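Local coordinates for protein immunoreactive 84kD antigen PG93 (Porphyromonas gingivalis, PDB 5M11) that serves as an essential bacterial surface component of the type-IX secretion system and binds zinc and calcium ions, at residues T493-I499 with H514-F520; I528-Y534 with G547-F553. The contacts are given in a common frame with arbitrary orientation. Numbering follows the deposited sequence.

Interaction 1: T493-I499 with H514-F520; sequences TRKGVLI and HLYVEQF. With ZN (zinc ion), chain G.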
loop_
_atom_site.group_PDB
_atom_site.type_symbol
_atom_site.label_atom_id
_atom_site.label_comp_id
_atom_site.label_asym_id
_atom_site.label_seq_id
_atom_site.Cartn_x
_atom_site.Cartn_y
_atom_site.Cartn_z
ATOM N N THR A 493 14.791 -28.091 -0.886
ATOM C CA THR A 493 14.205 -27.632 -2.153
ATOM C C THR A 493 12.905 -28.403 -2.475
ATOM O O THR A 493 12.258 -28.110 -3.485
ATOM C CB THR A 493 15.236 -27.756 -3.301
ATOM O OG1 THR A 493 15.777 -29.079 -3.323
ATOM C CG2 THR A 493 16.358 -26.728 -3.196
ATOM N N ARG A 494 12.508 -29.347 -1.585
ATOM C CA ARG A 494 11.325 -30.217 -1.696
ATOM C C ARG A 494 9.966 -29.450 -1.525
ATOM O O ARG A 494 9.055 -29.932 -0.856
ATOM C CB ARG A 494 11.418 -31.372 -0.674
ATOM C CG ARG A 494 12.583 -32.332 -0.904
ATOM C CD ARG A 494 12.333 -33.700 -0.289
ATOM N NE ARG A 494 11.204 -34.390 -0.921
ATOM C CZ ARG A 494 11.300 -35.174 -1.992
ATOM N NH1 ARG A 494 12.480 -35.387 -2.567
ATOM N NH2 ARG A 494 10.215 -35.754 -2.497
ATOM N N LYS A 495 9.832 -28.280 -2.159
ATOM C CA LYS A 495 8.612 -27.469 -2.115
ATOM C C LYS A 495 7.823 -27.761 -3.386
ATOM O O LYS A 495 8.304 -27.467 -4.496
ATOM C CB LYS A 495 8.941 -25.960 -1.980
ATOM C CG LYS A 495 9.747 -25.578 -0.734
ATOM C CD LYS A 495 10.413 -24.204 -0.869
ATOM C CE LYS A 495 11.462 -23.974 0.195
ATOM N NZ LYS A 495 12.230 -22.719 -0.038
ATOM N N GLY A 496 6.680 -28.415 -3.230
ATOM C CA GLY A 496 5.819 -28.753 -4.355
ATOM C C GLY A 496 4.395 -28.297 -4.130
ATOM O O GLY A 496 4.149 -27.145 -3.753
ATOM N N VAL A 497 3.452 -29.212 -4.359
ATOM C CA VAL A 497 2.008 -29.079 -4.152
ATOM C C VAL A 497 1.503 -30.434 -3.652
ATOM O O VAL A 497 1.945 -31.475 -4.144
ATOM C CB VAL A 497 1.245 -28.639 -5.442
ATOM C CG1 VAL A 497 -0.274 -28.688 -5.262
ATOM C CG2 VAL A 497 1.690 -27.271 -5.934
ATOM N N LEU A 498 0.566 -30.421 -2.706
ATOM C CA LEU A 498 -0.077 -31.636 -2.237
ATOM C C LEU A 498 -1.578 -31.592 -2.595
ATOM O O LEU A 498 -2.300 -30.659 -2.209
ATOM C CB LEU A 498 0.150 -31.857 -0.728
ATOM C CG LEU A 498 -0.803 -32.819 -0.021
ATOM C CD1 LEU A 498 -0.391 -34.276 -0.207
ATOM C CD2 LEU A 498 -0.905 -32.482 1.425
ATOM N N ILE A 499 -2.024 -32.592 -3.363
ATOM C CA ILE A 499 -3.429 -32.772 -3.728
ATOM C C ILE A 499 -3.909 -33.946 -2.890
ATOM O O ILE A 499 -3.209 -34.957 -2.844
ATOM C CB ILE A 499 -3.645 -32.997 -5.260
ATOM C CG1 ILE A 499 -2.930 -31.938 -6.115
ATOM C CG2 ILE A 499 -5.128 -33.123 -5.643
ATOM C CD1 ILE A 499 -1.690 -32.459 -6.773
ATOM N N HIS A 514 -4.379 -39.381 -2.340
ATOM C CA HIS A 514 -3.497 -38.203 -2.293
ATOM C C HIS A 514 -2.331 -38.350 -3.240
ATOM O O HIS A 514 -1.854 -39.457 -3.509
ATOM C CB HIS A 514 -2.981 -37.897 -0.863
ATOM C CG HIS A 514 -1.756 -38.664 -0.441
ATOM N ND1 HIS A 514 -1.852 -39.913 0.146
ATOM C CD2 HIS A 514 -0.447 -38.318 -0.530
ATOM C CE1 HIS A 514 -0.604 -40.287 0.384
ATOM N NE2 HIS A 514 0.275 -39.360 -0.010
ATOM N N LEU A 515 -1.839 -37.221 -3.704
ATOM C CA LEU A 515 -0.682 -37.197 -4.569
ATOM C C LEU A 515 0.156 -36.002 -4.246
ATOM O O LEU A 515 -0.273 -34.857 -4.441
ATOM C CB LEU A 515 -1.062 -37.212 -6.071
ATOM C CG LEU A 515 0.117 -37.289 -7.065
ATOM C CD1 LEU A 515 0.701 -38.699 -7.119
ATOM C CD2 LEU A 515 -0.292 -36.804 -8.430
ATOM N N TYR A 516 1.359 -36.275 -3.754
ATOM C CA TYR A 516 2.343 -35.239 -3.492
ATOM C C TYR A 516 3.222 -35.058 -4.783
ATOM O O TYR A 516 3.922 -35.993 -5.223
ATOM C CB TYR A 516 3.169 -35.553 -2.229
ATOM C CG TYR A 516 4.308 -34.586 -1.980
ATOM C CD1 TYR A 516 4.098 -33.205 -2.007
ATOM C CD2 TYR A 516 5.589 -35.045 -1.695
ATOM C CE1 TYR A 516 5.144 -32.312 -1.793
ATOM C CE2 TYR A 516 6.638 -34.160 -1.462
ATOM C CZ TYR A 516 6.411 -32.797 -1.517
ATOM O OH TYR A 516 7.440 -31.925 -1.293
ATOM N N VAL A 517 3.110 -33.860 -5.407
ATOM C CA VAL A 517 3.828 -33.500 -6.628
ATOM C C VAL A 517 4.868 -32.397 -6.270
ATOM O O VAL A 517 4.585 -31.198 -6.314
ATOM C CB VAL A 517 2.890 -33.168 -7.839
ATOM C CG1 VAL A 517 1.801 -32.182 -7.480
ATOM C CG2 VAL A 517 3.653 -32.717 -9.074
ATOM N N GLU A 518 6.077 -32.869 -5.867
ATOM C CA GLU A 518 7.267 -32.100 -5.500
ATOM C C GLU A 518 7.691 -31.202 -6.666
ATOM O O GLU A 518 8.115 -30.066 -6.438
ATOM C CB GLU A 518 8.399 -33.059 -5.101
ATOM C CG GLU A 518 9.608 -32.386 -4.472
ATOM C CD GLU A 518 10.952 -33.056 -4.716
ATOM O OE1 GLU A 518 11.990 -32.384 -4.516
ATOM O OE2 GLU A 518 10.972 -34.247 -5.103
ATOM N N GLN A 519 7.552 -31.708 -7.911
ATOM C CA GLN A 519 7.847 -30.981 -9.151
ATOM C C GLN A 519 6.931 -31.459 -10.283
ATOM O O GLN A 519 6.749 -32.669 -10.485
ATOM C CB GLN A 519 9.333 -31.109 -9.554
ATOM C CG GLN A 519 9.774 -30.202 -10.718
ATOM C CD GLN A 519 9.928 -28.728 -10.392
ATOM O OE1 GLN A 519 9.848 -27.874 -11.280
ATOM N NE2 GLN A 519 10.184 -28.379 -9.131
ATOM N N PHE A 520 6.353 -30.484 -11.007
ATOM C CA PHE A 520 5.467 -30.687 -12.156
ATOM C C PHE A 520 6.281 -30.906 -13.438
ATOM O O PHE A 520 7.463 -30.559 -13.488
ATOM C CB PHE A 520 4.514 -29.481 -12.336
ATOM C CG PHE A 520 3.310 -29.465 -11.423
ATOM C CD1 PHE A 520 2.110 -30.041 -11.819
ATOM C CD2 PHE A 520 3.371 -28.861 -10.175
ATOM C CE1 PHE A 520 0.997 -30.019 -10.976
ATOM C CE2 PHE A 520 2.257 -28.838 -9.336
ATOM C CZ PHE A 520 1.078 -29.407 -9.747
HETATM ZN ZN ZN G . 2.315 -39.236 -0.586
#
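A zinc ion sits beside the outer strand of this hairpin, held by His514 NE2 at 2.1 Å, with Asp463, a residue from the loop before strand 469-475, as another ligand. The ring of His514 also stacks on Tyr461. Strands 497-501 and 513-517 are the third and fourth of a four-stranded propeller blade; within the contact, 497-499 and 514-517 run antiparallel at 169°, their axes 4.8 Å apart at closest approach. Two hydrogen-bonded pairs hold them: Val497 N to Val517 O at 3.0 Å and Val517 N to Val497 O at 2.9 Å, then Ile499 N to Leu515 O at 3.1 Å and Leu515 N to Ile499 O at 2.8 Å. Between them Leu498 faces Tyr516 in a non-hydrogen-bonded pair. On the other face, Ile499 CD1 lies 3.6 Å from Val517 CG1, and Val497 CG2 meets the edge of the Phe520 ring, 3.8 Å from CE2. Gly496 comes within 3.8 Å, CA to CA, of Glu518; a CB there would collide with Val517 O and Glu518 CA. Further along, Glu518 OE2 lies over the guanidinium face of Arg494, 3.1 Å from NH2, a salt bridge of charges alone. The polar links thus differ along the hairpin: backbone hydrogen bonds fix its register, the Arg494-Glu518 attraction is less directional, and the metal ties the fourth strand, through His514, to Asp463 in the segment leading into its own blade.

Interaction 2: I528-Y534 with G547-F553; sequences IGHKTIY and GSDIGIF
This contact joins the lead-in and first residues of strand 533-538 to the tight turn between strands 544-548 and 551-555, the second and third strands of the same antiparallel sheet. One bridge sets the register: Ile533 and Ser548 form a non-hydrogen-bonded pair with CA atoms 4.5 Å apart, followed by Tyr534 N to Gly547 O at 2.9 Å. Before it, off the sheet, Gly529 has a positive phi (113/4), where a CB would jam against the preceding carbonyl O; His530 (-65/139) and Lys531 (-96/-47) lead to extended Thr532 and Ile533 (-137/144, -101/117). Here Asp549 (chi1 62°, p) takes over, its OD1 accepting from Lys531 N at 2.8 Å and Thr532 N at 3.2 Å. A weak bond of 3.5 Å returns from Asp549 N to Thr532 O. Such a sheet, one of a succession along the chain, is a beta-propeller blade, and Asp549 and Ile550 form the two-residue turn between its second and third strands, with phi/psi of -73/-22 and -108/13, close to type I. Gly551 follows at 118/-159, with the same clash for a CB. Ser548 N donates to Gly551 O at 2.8 Å, while Ser548 OG accepts from Ile550 N at 3.1 Å, an ST turn. Apolar contacts gather around Phe553 (chi1 49°, p). Ile528, m at both chi angles, places CG2 over its ring face, 4.0 Å from the centroid, and Ile533 CD1 reaches 3.5 Å from CZ. The His530 ring lies at 20° to the Phe553 ring, slid sideways with centroids 5.4 Å apart. Ile550 CD1 meets Ile528 CG2 at 3.8 Å.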
loop_
_atom_site.group_PDB
_atom_site.type_symbol
_atom_site.label_atom_id
_atom_site.label_comp_id
_atom_site.label_asym_id
_atom_site.label_seq_id
_atom_site.Cartn_x
_atom_site.Cartn_y
_atom_site.Cartn_z
ATOM N N ILE A 528 9.199 -28.531 -14.878
ATOM C CA ILE A 528 8.876 -27.138 -15.223
ATOM C C ILE A 528 10.082 -26.253 -14.821
ATOM O O ILE A 528 10.579 -25.471 -15.643
ATOM C CB ILE A 528 7.525 -26.656 -14.613
ATOM C CG1 ILE A 528 6.322 -27.450 -15.181
ATOM C CG2 ILE A 528 7.326 -25.149 -14.794
ATOM C CD1 ILE A 528 6.071 -27.369 -16.746
ATOM N N GLY A 529 10.579 -26.464 -13.603
ATOM C CA GLY A 529 11.746 -25.764 -13.084
ATOM C C GLY A 529 11.455 -24.831 -11.938
ATOM O O GLY A 529 12.359 -24.128 -11.478
ATOM N N HIS A 530 10.183 -24.812 -11.480
ATOM C CA HIS A 530 9.710 -23.978 -10.375
ATOM C C HIS A 530 10.371 -24.389 -9.062
ATOM O O HIS A 530 10.558 -25.584 -8.795
ATOM C CB HIS A 530 8.180 -24.034 -10.248
ATOM C CG HIS A 530 7.618 -25.385 -9.898
ATOM N ND1 HIS A 530 7.640 -25.864 -8.595
ATOM C CD2 HIS A 530 6.967 -26.280 -10.678
ATOM C CE1 HIS A 530 7.044 -27.044 -8.638
ATOM N NE2 HIS A 530 6.619 -27.332 -9.867
ATOM N N LYS A 531 10.750 -23.385 -8.269
ATOM C CA LYS A 531 11.388 -23.572 -6.972
ATOM C C LYS A 531 10.303 -23.509 -5.881
ATOM O O LYS A 531 10.227 -24.413 -5.046
ATOM C CB LYS A 531 12.518 -22.545 -6.760
ATOM C CG LYS A 531 13.704 -22.732 -7.727
ATOM C CD LYS A 531 14.826 -21.704 -7.531
ATOM C CE LYS A 531 15.960 -22.162 -6.632
ATOM N NZ LYS A 531 16.987 -21.094 -6.423
ATOM N N THR A 532 9.416 -22.495 -5.942
ATOM C CA THR A 532 8.301 -22.345 -5.008
ATOM C C THR A 532 7.046 -21.961 -5.779
ATOM O O THR A 532 7.150 -21.222 -6.752
ATOM C CB THR A 532 8.626 -21.306 -3.907
ATOM O OG1 THR A 532 9.882 -21.630 -3.304
ATOM C CG2 THR A 532 7.547 -21.252 -2.811
ATOM N N ILE A 533 5.864 -22.473 -5.336
ATOM C CA ILE A 533 4.523 -22.167 -5.856
ATOM C C ILE A 533 3.892 -21.177 -4.890
ATOM O O ILE A 533 3.714 -21.503 -3.716
ATOM C CB ILE A 533 3.646 -23.439 -6.033
ATOM C CG1 ILE A 533 4.333 -24.518 -6.901
ATOM C CG2 ILE A 533 2.244 -23.082 -6.561
ATOM C CD1 ILE A 533 4.636 -24.116 -8.353
ATOM N N TYR A 534 3.597 -19.957 -5.360
ATOM C CA TYR A 534 3.075 -18.908 -4.473
ATOM C C TYR A 534 1.585 -18.719 -4.590
ATOM O O TYR A 534 0.955 -18.372 -3.594
ATOM C CB TYR A 534 3.769 -17.561 -4.735
ATOM C CG TYR A 534 5.278 -17.588 -4.629
ATOM C CD1 TYR A 534 5.907 -17.771 -3.399
ATOM C CD2 TYR A 534 6.078 -17.379 -5.746
ATOM C CE1 TYR A 534 7.296 -17.777 -3.291
ATOM C CE2 TYR A 534 7.470 -17.398 -5.653
ATOM C CZ TYR A 534 8.075 -17.595 -4.421
ATOM O OH TYR A 534 9.446 -17.625 -4.316
ATOM N N GLY A 547 1.102 -19.910 -10.068
ATOM C CA GLY A 547 2.168 -18.941 -10.221
ATOM C C GLY A 547 3.320 -19.331 -9.341
ATOM O O GLY A 547 3.118 -19.873 -8.253
ATOM N N SER A 548 4.527 -19.073 -9.821
ATOM C CA SER A 548 5.760 -19.429 -9.141
ATOM C C SER A 548 6.820 -18.318 -9.263
ATOM O O SER A 548 6.523 -17.206 -9.710
ATOM C CB SER A 548 6.300 -20.737 -9.727
ATOM O OG SER A 548 6.866 -20.559 -11.017
ATOM N N ASP A 549 8.061 -18.645 -8.881
ATOM C CA ASP A 549 9.219 -17.773 -8.987
ATOM C C ASP A 549 9.677 -17.643 -10.465
ATOM O O ASP A 549 10.363 -16.674 -10.801
ATOM C CB ASP A 549 10.359 -18.349 -8.126
ATOM C CG ASP A 549 10.819 -19.727 -8.577
ATOM O OD1 ASP A 549 10.008 -20.693 -8.475
ATOM O OD2 ASP A 549 11.964 -19.835 -9.072
ATOM N N ILE A 550 9.317 -18.628 -11.329
ATOM C CA ILE A 550 9.719 -18.659 -12.742
ATOM C C ILE A 550 8.529 -18.348 -13.700
ATOM O O ILE A 550 8.648 -18.546 -14.911
ATOM C CB ILE A 550 10.410 -20.006 -13.104
ATOM C CG1 ILE A 550 9.432 -21.202 -13.036
ATOM C CG2 ILE A 550 11.663 -20.244 -12.251
ATOM C CD1 ILE A 550 9.780 -22.363 -13.954
ATOM N N GLY A 551 7.420 -17.846 -13.156
ATOM C CA GLY A 551 6.251 -17.488 -13.952
ATOM C C GLY A 551 4.975 -18.249 -13.654
ATOM O O GLY A 551 4.807 -18.816 -12.570
ATOM N N ILE A 552 4.060 -18.261 -14.630
ATOM C CA ILE A 552 2.755 -18.902 -14.497
ATOM C C ILE A 552 2.668 -20.162 -15.403
ATOM O O ILE A 552 3.378 -20.247 -16.403
ATOM C CB ILE A 552 1.651 -17.838 -14.803
ATOM C CG1 ILE A 552 0.313 -18.217 -14.132
ATOM C CG2 ILE A 552 1.500 -17.532 -16.319
ATOM C CD1 ILE A 552 -0.764 -17.121 -14.144
ATOM N N PHE A 553 1.808 -21.138 -15.017
ATOM C CA PHE A 553 1.545 -22.413 -15.726
ATOM C C PHE A 553 0.298 -23.113 -15.170
ATOM O O PHE A 553 0.060 -23.091 -13.958
ATOM C CB PHE A 553 2.755 -23.382 -15.698
ATOM C CG PHE A 553 3.401 -23.611 -14.352
ATOM C CD1 PHE A 553 2.976 -24.642 -13.526
ATOM C CD2 PHE A 553 4.447 -22.802 -13.918
ATOM C CE1 PHE A 553 3.582 -24.856 -12.286
ATOM C CE2 PHE A 553 5.034 -23.004 -12.668
ATOM C CZ PHE A 553 4.604 -24.033 -11.866
#

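How the interactions relate
The two contacts lie in neighbouring propeller blades, their centres 12 Å apart, and follow in series along the chain. Interaction 1 pairs the third and fourth strands of one blade; interaction 2 sits at the start of the next, where the chain, having left strand 513-517, enters strand 533-538. The crossing between blades is itself pinned: Gln519 OE1 lies 2.8 Å from Gly529 N and Gln519 NE2 2.8 Å from His530 O, both probable hydrogen bonds, and Lys495 CD packs 3.6 Å from Thr532 OG1. Val497 also touches Ile533 and Met536, so the step from one blade to the next is held by Gln519 and by Val497 against the first strand of the following blade, as befits successive blades of a propeller.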